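Local coordinates for protein BamaA.19900.a (PDB 6VZZ) that binds glucose and, as a glucokinase of the actin-like ATPase clan, probably catalyses its ATP-dependent phosphorylation to glucose 6-phosphate, at residues 309-312 / 313-316; 341-344 / 345-348. All coordinates share one frame; numbering follows the deposited sequence.

Interaction 1 of 2, residues 309-312 / 313-316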
# COMPACT_ATOMS: atom_id res chain seq x y z
N MET A 309 -8.41 -23.17 10.45
CA MET A 309 -7.34 -22.30 10.94
C MET A 309 -6.20 -22.22 9.93
O MET A 309 -5.62 -21.15 9.72
CB MET A 309 -6.85 -22.81 12.29
CG MET A 309 -6.04 -21.82 13.08
SD MET A 309 -7.08 -20.53 13.78
CE MET A 309 -5.86 -19.53 14.61
N MET A 310 -5.87 -23.35 9.30
CA MET A 310 -4.88 -23.37 8.23
C MET A 310 -5.22 -22.36 7.14
O MET A 310 -4.38 -21.56 6.73
CB MET A 310 -4.81 -24.78 7.64
CG MET A 310 -3.56 -25.08 6.85
SD MET A 310 -2.09 -24.87 7.86
CE MET A 310 -1.47 -23.33 7.19
N LEU A 311 -6.46 -22.40 6.65
CA LEU A 311 -6.86 -21.47 5.60
C LEU A 311 -6.90 -20.04 6.11
O LEU A 311 -6.55 -19.10 5.39
CB LEU A 311 -8.22 -21.87 5.04
CG LEU A 311 -8.20 -23.12 4.17
CD1 LEU A 311 -9.48 -23.89 4.35
CD2 LEU A 311 -8.01 -22.71 2.72
N HIS A 312 -7.36 -19.87 7.36
CA HIS A 312 -7.35 -18.56 8.00
C HIS A 312 -5.96 -17.94 7.92
O HIS A 312 -5.78 -16.85 7.37
CB HIS A 312 -7.81 -18.73 9.45
CG HIS A 312 -7.78 -17.48 10.27
ND1 HIS A 312 -8.64 -16.43 10.06
CD2 HIS A 312 -7.02 -17.14 11.33
CE1 HIS A 312 -8.39 -15.48 10.95
NE2 HIS A 312 -7.41 -15.89 11.73
N PHE A 313 -4.95 -18.66 8.41
CA PHE A 313 -3.60 -18.12 8.42
C PHE A 313 -2.98 -18.12 7.04
O PHE A 313 -2.11 -17.28 6.75
CB PHE A 313 -2.73 -18.89 9.40
CG PHE A 313 -2.66 -18.26 10.74
CD1 PHE A 313 -2.02 -17.04 10.90
CD2 PHE A 313 -3.27 -18.84 11.83
CE1 PHE A 313 -1.97 -16.43 12.14
CE2 PHE A 313 -3.22 -18.23 13.07
CZ PHE A 313 -2.57 -17.02 13.22
N LYS A 314 -3.41 -19.03 6.16
CA LYS A 314 -2.93 -18.99 4.79
C LYS A 314 -3.26 -17.65 4.14
O LYS A 314 -2.41 -17.03 3.49
CB LYS A 314 -3.53 -20.15 3.99
CG LYS A 314 -3.07 -20.16 2.54
CD LYS A 314 -2.95 -21.58 2.00
CE LYS A 314 -4.29 -22.14 1.57
NZ LYS A 314 -4.13 -23.38 0.74
N PHE A 315 -4.49 -17.17 4.32
CA PHE A 315 -4.86 -15.91 3.68
C PHE A 315 -4.22 -14.73 4.39
O PHE A 315 -3.97 -13.70 3.75
CB PHE A 315 -6.38 -15.76 3.61
CG PHE A 315 -6.98 -16.46 2.43
CD1 PHE A 315 -7.25 -17.82 2.48
CD2 PHE A 315 -7.24 -15.76 1.27
CE1 PHE A 315 -7.79 -18.47 1.38
CE2 PHE A 315 -7.78 -16.40 0.17
CZ PHE A 315 -8.06 -17.76 0.22
N LEU A 316 -3.95 -14.84 5.69
CA LEU A 316 -3.13 -13.81 6.33
C LEU A 316 -1.75 -13.75 5.69
O LEU A 316 -1.23 -12.67 5.41
CB LEU A 316 -3.02 -14.07 7.83
CG LEU A 316 -2.01 -13.16 8.54
CD1 LEU A 316 -2.53 -11.73 8.59
CD2 LEU A 316 -1.70 -13.66 9.93

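Interaction 2 of 2, residues 341-344 / 345-348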
# COMPACT_ATOMS: atom_id res chain seq x y z
N ASN A 341 -2.07 -15.94 21.54
CA ASN A 341 -2.65 -17.27 21.69
C ASN A 341 -2.56 -18.11 20.43
O ASN A 341 -2.86 -19.31 20.49
CB ASN A 341 -4.12 -17.16 22.12
CG ASN A 341 -4.29 -16.40 23.42
OD1 ASN A 341 -5.03 -15.43 23.48
ND2 ASN A 341 -3.62 -16.85 24.47
N ASN A 342 -2.18 -17.54 19.29
CA ASN A 342 -2.12 -18.27 18.04
C ASN A 342 -0.70 -18.54 17.55
O ASN A 342 -0.54 -19.12 16.47
CB ASN A 342 -2.90 -17.53 16.94
CG ASN A 342 -4.39 -17.58 17.17
OD1 ASN A 342 -4.88 -18.36 17.97
ND2 ASN A 342 -5.12 -16.74 16.45
N ASN A 343 0.33 -18.12 18.30
CA ASN A 343 1.70 -18.36 17.84
C ASN A 343 2.06 -19.84 17.87
O ASN A 343 2.86 -20.29 17.05
CB ASN A 343 2.69 -17.58 18.69
CG ASN A 343 2.60 -16.09 18.48
OD1 ASN A 343 2.38 -15.62 17.35
ND2 ASN A 343 2.75 -15.34 19.55
N LEU A 344 1.49 -20.60 18.81
CA LEU A 344 1.75 -22.04 18.84
C LEU A 344 1.25 -22.70 17.57
O LEU A 344 1.97 -23.47 16.93
CB LEU A 344 1.12 -22.67 20.07
CG LEU A 344 1.11 -24.21 20.07
CD1 LEU A 344 2.51 -24.79 20.21
CD2 LEU A 344 0.18 -24.75 21.15
N PHE A 345 0.01 -22.39 17.17
CA PHE A 345 -0.50 -22.92 15.91
C PHE A 345 0.42 -22.55 14.76
O PHE A 345 0.69 -23.37 13.88
CB PHE A 345 -1.92 -22.42 15.62
CG PHE A 345 -2.45 -22.87 14.30
CD1 PHE A 345 -3.11 -24.09 14.19
CD2 PHE A 345 -2.25 -22.12 13.15
CE1 PHE A 345 -3.58 -24.53 12.96
CE2 PHE A 345 -2.71 -22.56 11.92
CZ PHE A 345 -3.38 -23.77 11.82
N LEU A 346 0.91 -21.31 14.77
CA LEU A 346 1.77 -20.83 13.71
C LEU A 346 3.05 -21.65 13.60
O LEU A 346 3.48 -22.02 12.50
CB LEU A 346 2.07 -19.36 13.98
CG LEU A 346 2.32 -18.33 12.89
CD1 LEU A 346 2.25 -16.94 13.50
CD2 LEU A 346 3.70 -18.58 12.29
N GLU A 347 3.66 -21.99 14.74
CA GLU A 347 4.88 -22.80 14.72
C GLU A 347 4.60 -24.26 14.38
O GLU A 347 5.46 -24.92 13.78
CB GLU A 347 5.61 -22.69 16.05
CG GLU A 347 6.34 -21.37 16.25
CD GLU A 347 7.55 -21.22 15.34
OE1 GLU A 347 7.92 -22.19 14.66
OE2 GLU A 347 8.14 -20.12 15.32
N GLN A 348 3.44 -24.78 14.77
CA GLN A 348 3.13 -26.16 14.39
C GLN A 348 2.96 -26.31 12.88
O GLN A 348 3.17 -27.39 12.34
CB GLN A 348 1.86 -26.65 15.08
CG GLN A 348 1.91 -26.68 16.58
CD GLN A 348 0.54 -26.93 17.18
OE1 GLN A 348 -0.49 -26.51 16.63
NE2 GLN A 348 0.51 -27.62 18.31
O HOH W 1 -1.85 -21.37 18.76

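Interaction 1 of 2, residues 309-312 / 313-316
Phe-313 receives two neighbours of the same helix on its ring. One is Met-309, one turn earlier, whose thioether end runs alongside and brings CE to the ring edge, near its plane, 3.3 Å from Phe-313 CE2. The methionine gets there by setting CG anti to the backbone N (chi1 -164°) and then bending at chi2. The other neighbour is aromatic: the edge of the His-312 imidazole is directed at a face of Phe-313 in a T-shaped pair, with planes at 76° and centroids 5.5 Å apart. His-312 CD2 is the atom over that face, toward the rim, while ND1 on the imidazole is hydrogen-bonded to the backbone O of Ile-260.

A second group of contacts is made by Leu-311. Leu-311 and Lys-314 lie side by side, CD2 of the leucine 3.9 Å from CE of the lysine, whose bent chain carries NZ on to a salt bridge with Glu-237. The carbonyl O of Leu-311 also lies in the plane of the Phe-315 ring at its edge, 3.3 Å from Phe-315 CD1.

Backbone bonds hold these side chains in step. Phe-313 N donates to Met-309 O at 2.9 Å and Lys-314 N to Met-310 O at 2.8 Å; Phe-315 N and Leu-316 N continue the series to Leu-311 O and His-312 O. Such i to i+4 bonding is that of a regular alpha-helix, here the long helix 303-327, most of whose side chains in this part are buried; it packs against helices 263-276 and 350-357 and, through Leu-316, reaches strand 186-191.

Interaction 2 of 2, residues 341-344 / 345-348
Leu-344 and Gln-348, one helical turn apart, make the main side-chain contact, their chains crossing at a slant. The amide end of the glutamine comes up to the branched end of the leucine, with Gln-348 NE2 3.9 Å from Leu-344 CG and little farther from both methyls. Lower down, Gln-348 CG rests 3.2 Å from the carbonyl O of Leu-344. The glutamine turns CG beside its own backbone N (chi1 -61°) and then runs extended, which carries the amide past the leucine to Thr-297, whose carbonyl O accepts a hydrogen bond from NE2.

A slighter contact joins Asn-343 and Leu-346, which lie side by side with Asn-343 OD1 4.1 Å from Leu-346 CD1. The main chain beneath follows the alpha-helical pattern: Leu-346 N donates to Asn-342 O, Glu-347 N to Asn-343 O at 3.0 Å, and Gln-348 N to Leu-344 O at 2.9 Å. These bonds make up the short alpha-helix 343-348. Between Asn-341 O and Phe-345 N, the pair one step earlier in the i to i+4 series, a water takes the place of the direct bond, donating to the first at 2.9 Å and accepting from the second at 2.7 Å.

Farther out, the amide of Asn-343 is gripped at both ends: OD1 is hydrogen-bonded to Thr-373 OG1 and Gln-339 NE2, while ND2 bonds to the carbonyl O of Gln-374. These bonds fix the rotation of the amide and fasten the beginning of the helix to the end of strand 370-374. Leu-346 and Glu-347 touch Leu-170 of strand 167-171, and Phe-345 lies against Ala-296 and Thr-297.

In the fold
Neither interaction closes a long loop; each is local, linking residues within about one turn of each other, and they follow in series without nesting or crossing. The chain passes first through interaction 1 in helix 303-327, then through strand 331-335 and helix 337-340, and returns to the same neighbourhood at interaction 2. There the two meet directly: Met-309 CG lies 3.5 Å from Phe-345 CZ, and Phe-313 CD2 lies 3.7 Å from Phe-345 CD2, while Asn-342 also packs on Met-309. The centres of interactions 1 and 2 are about 12 Å apart. Together they join the long helix, with its neighbours 263-276 and 350-357, to strands 167-171 and 370-374 at one edge of the six-stranded mixed sheet.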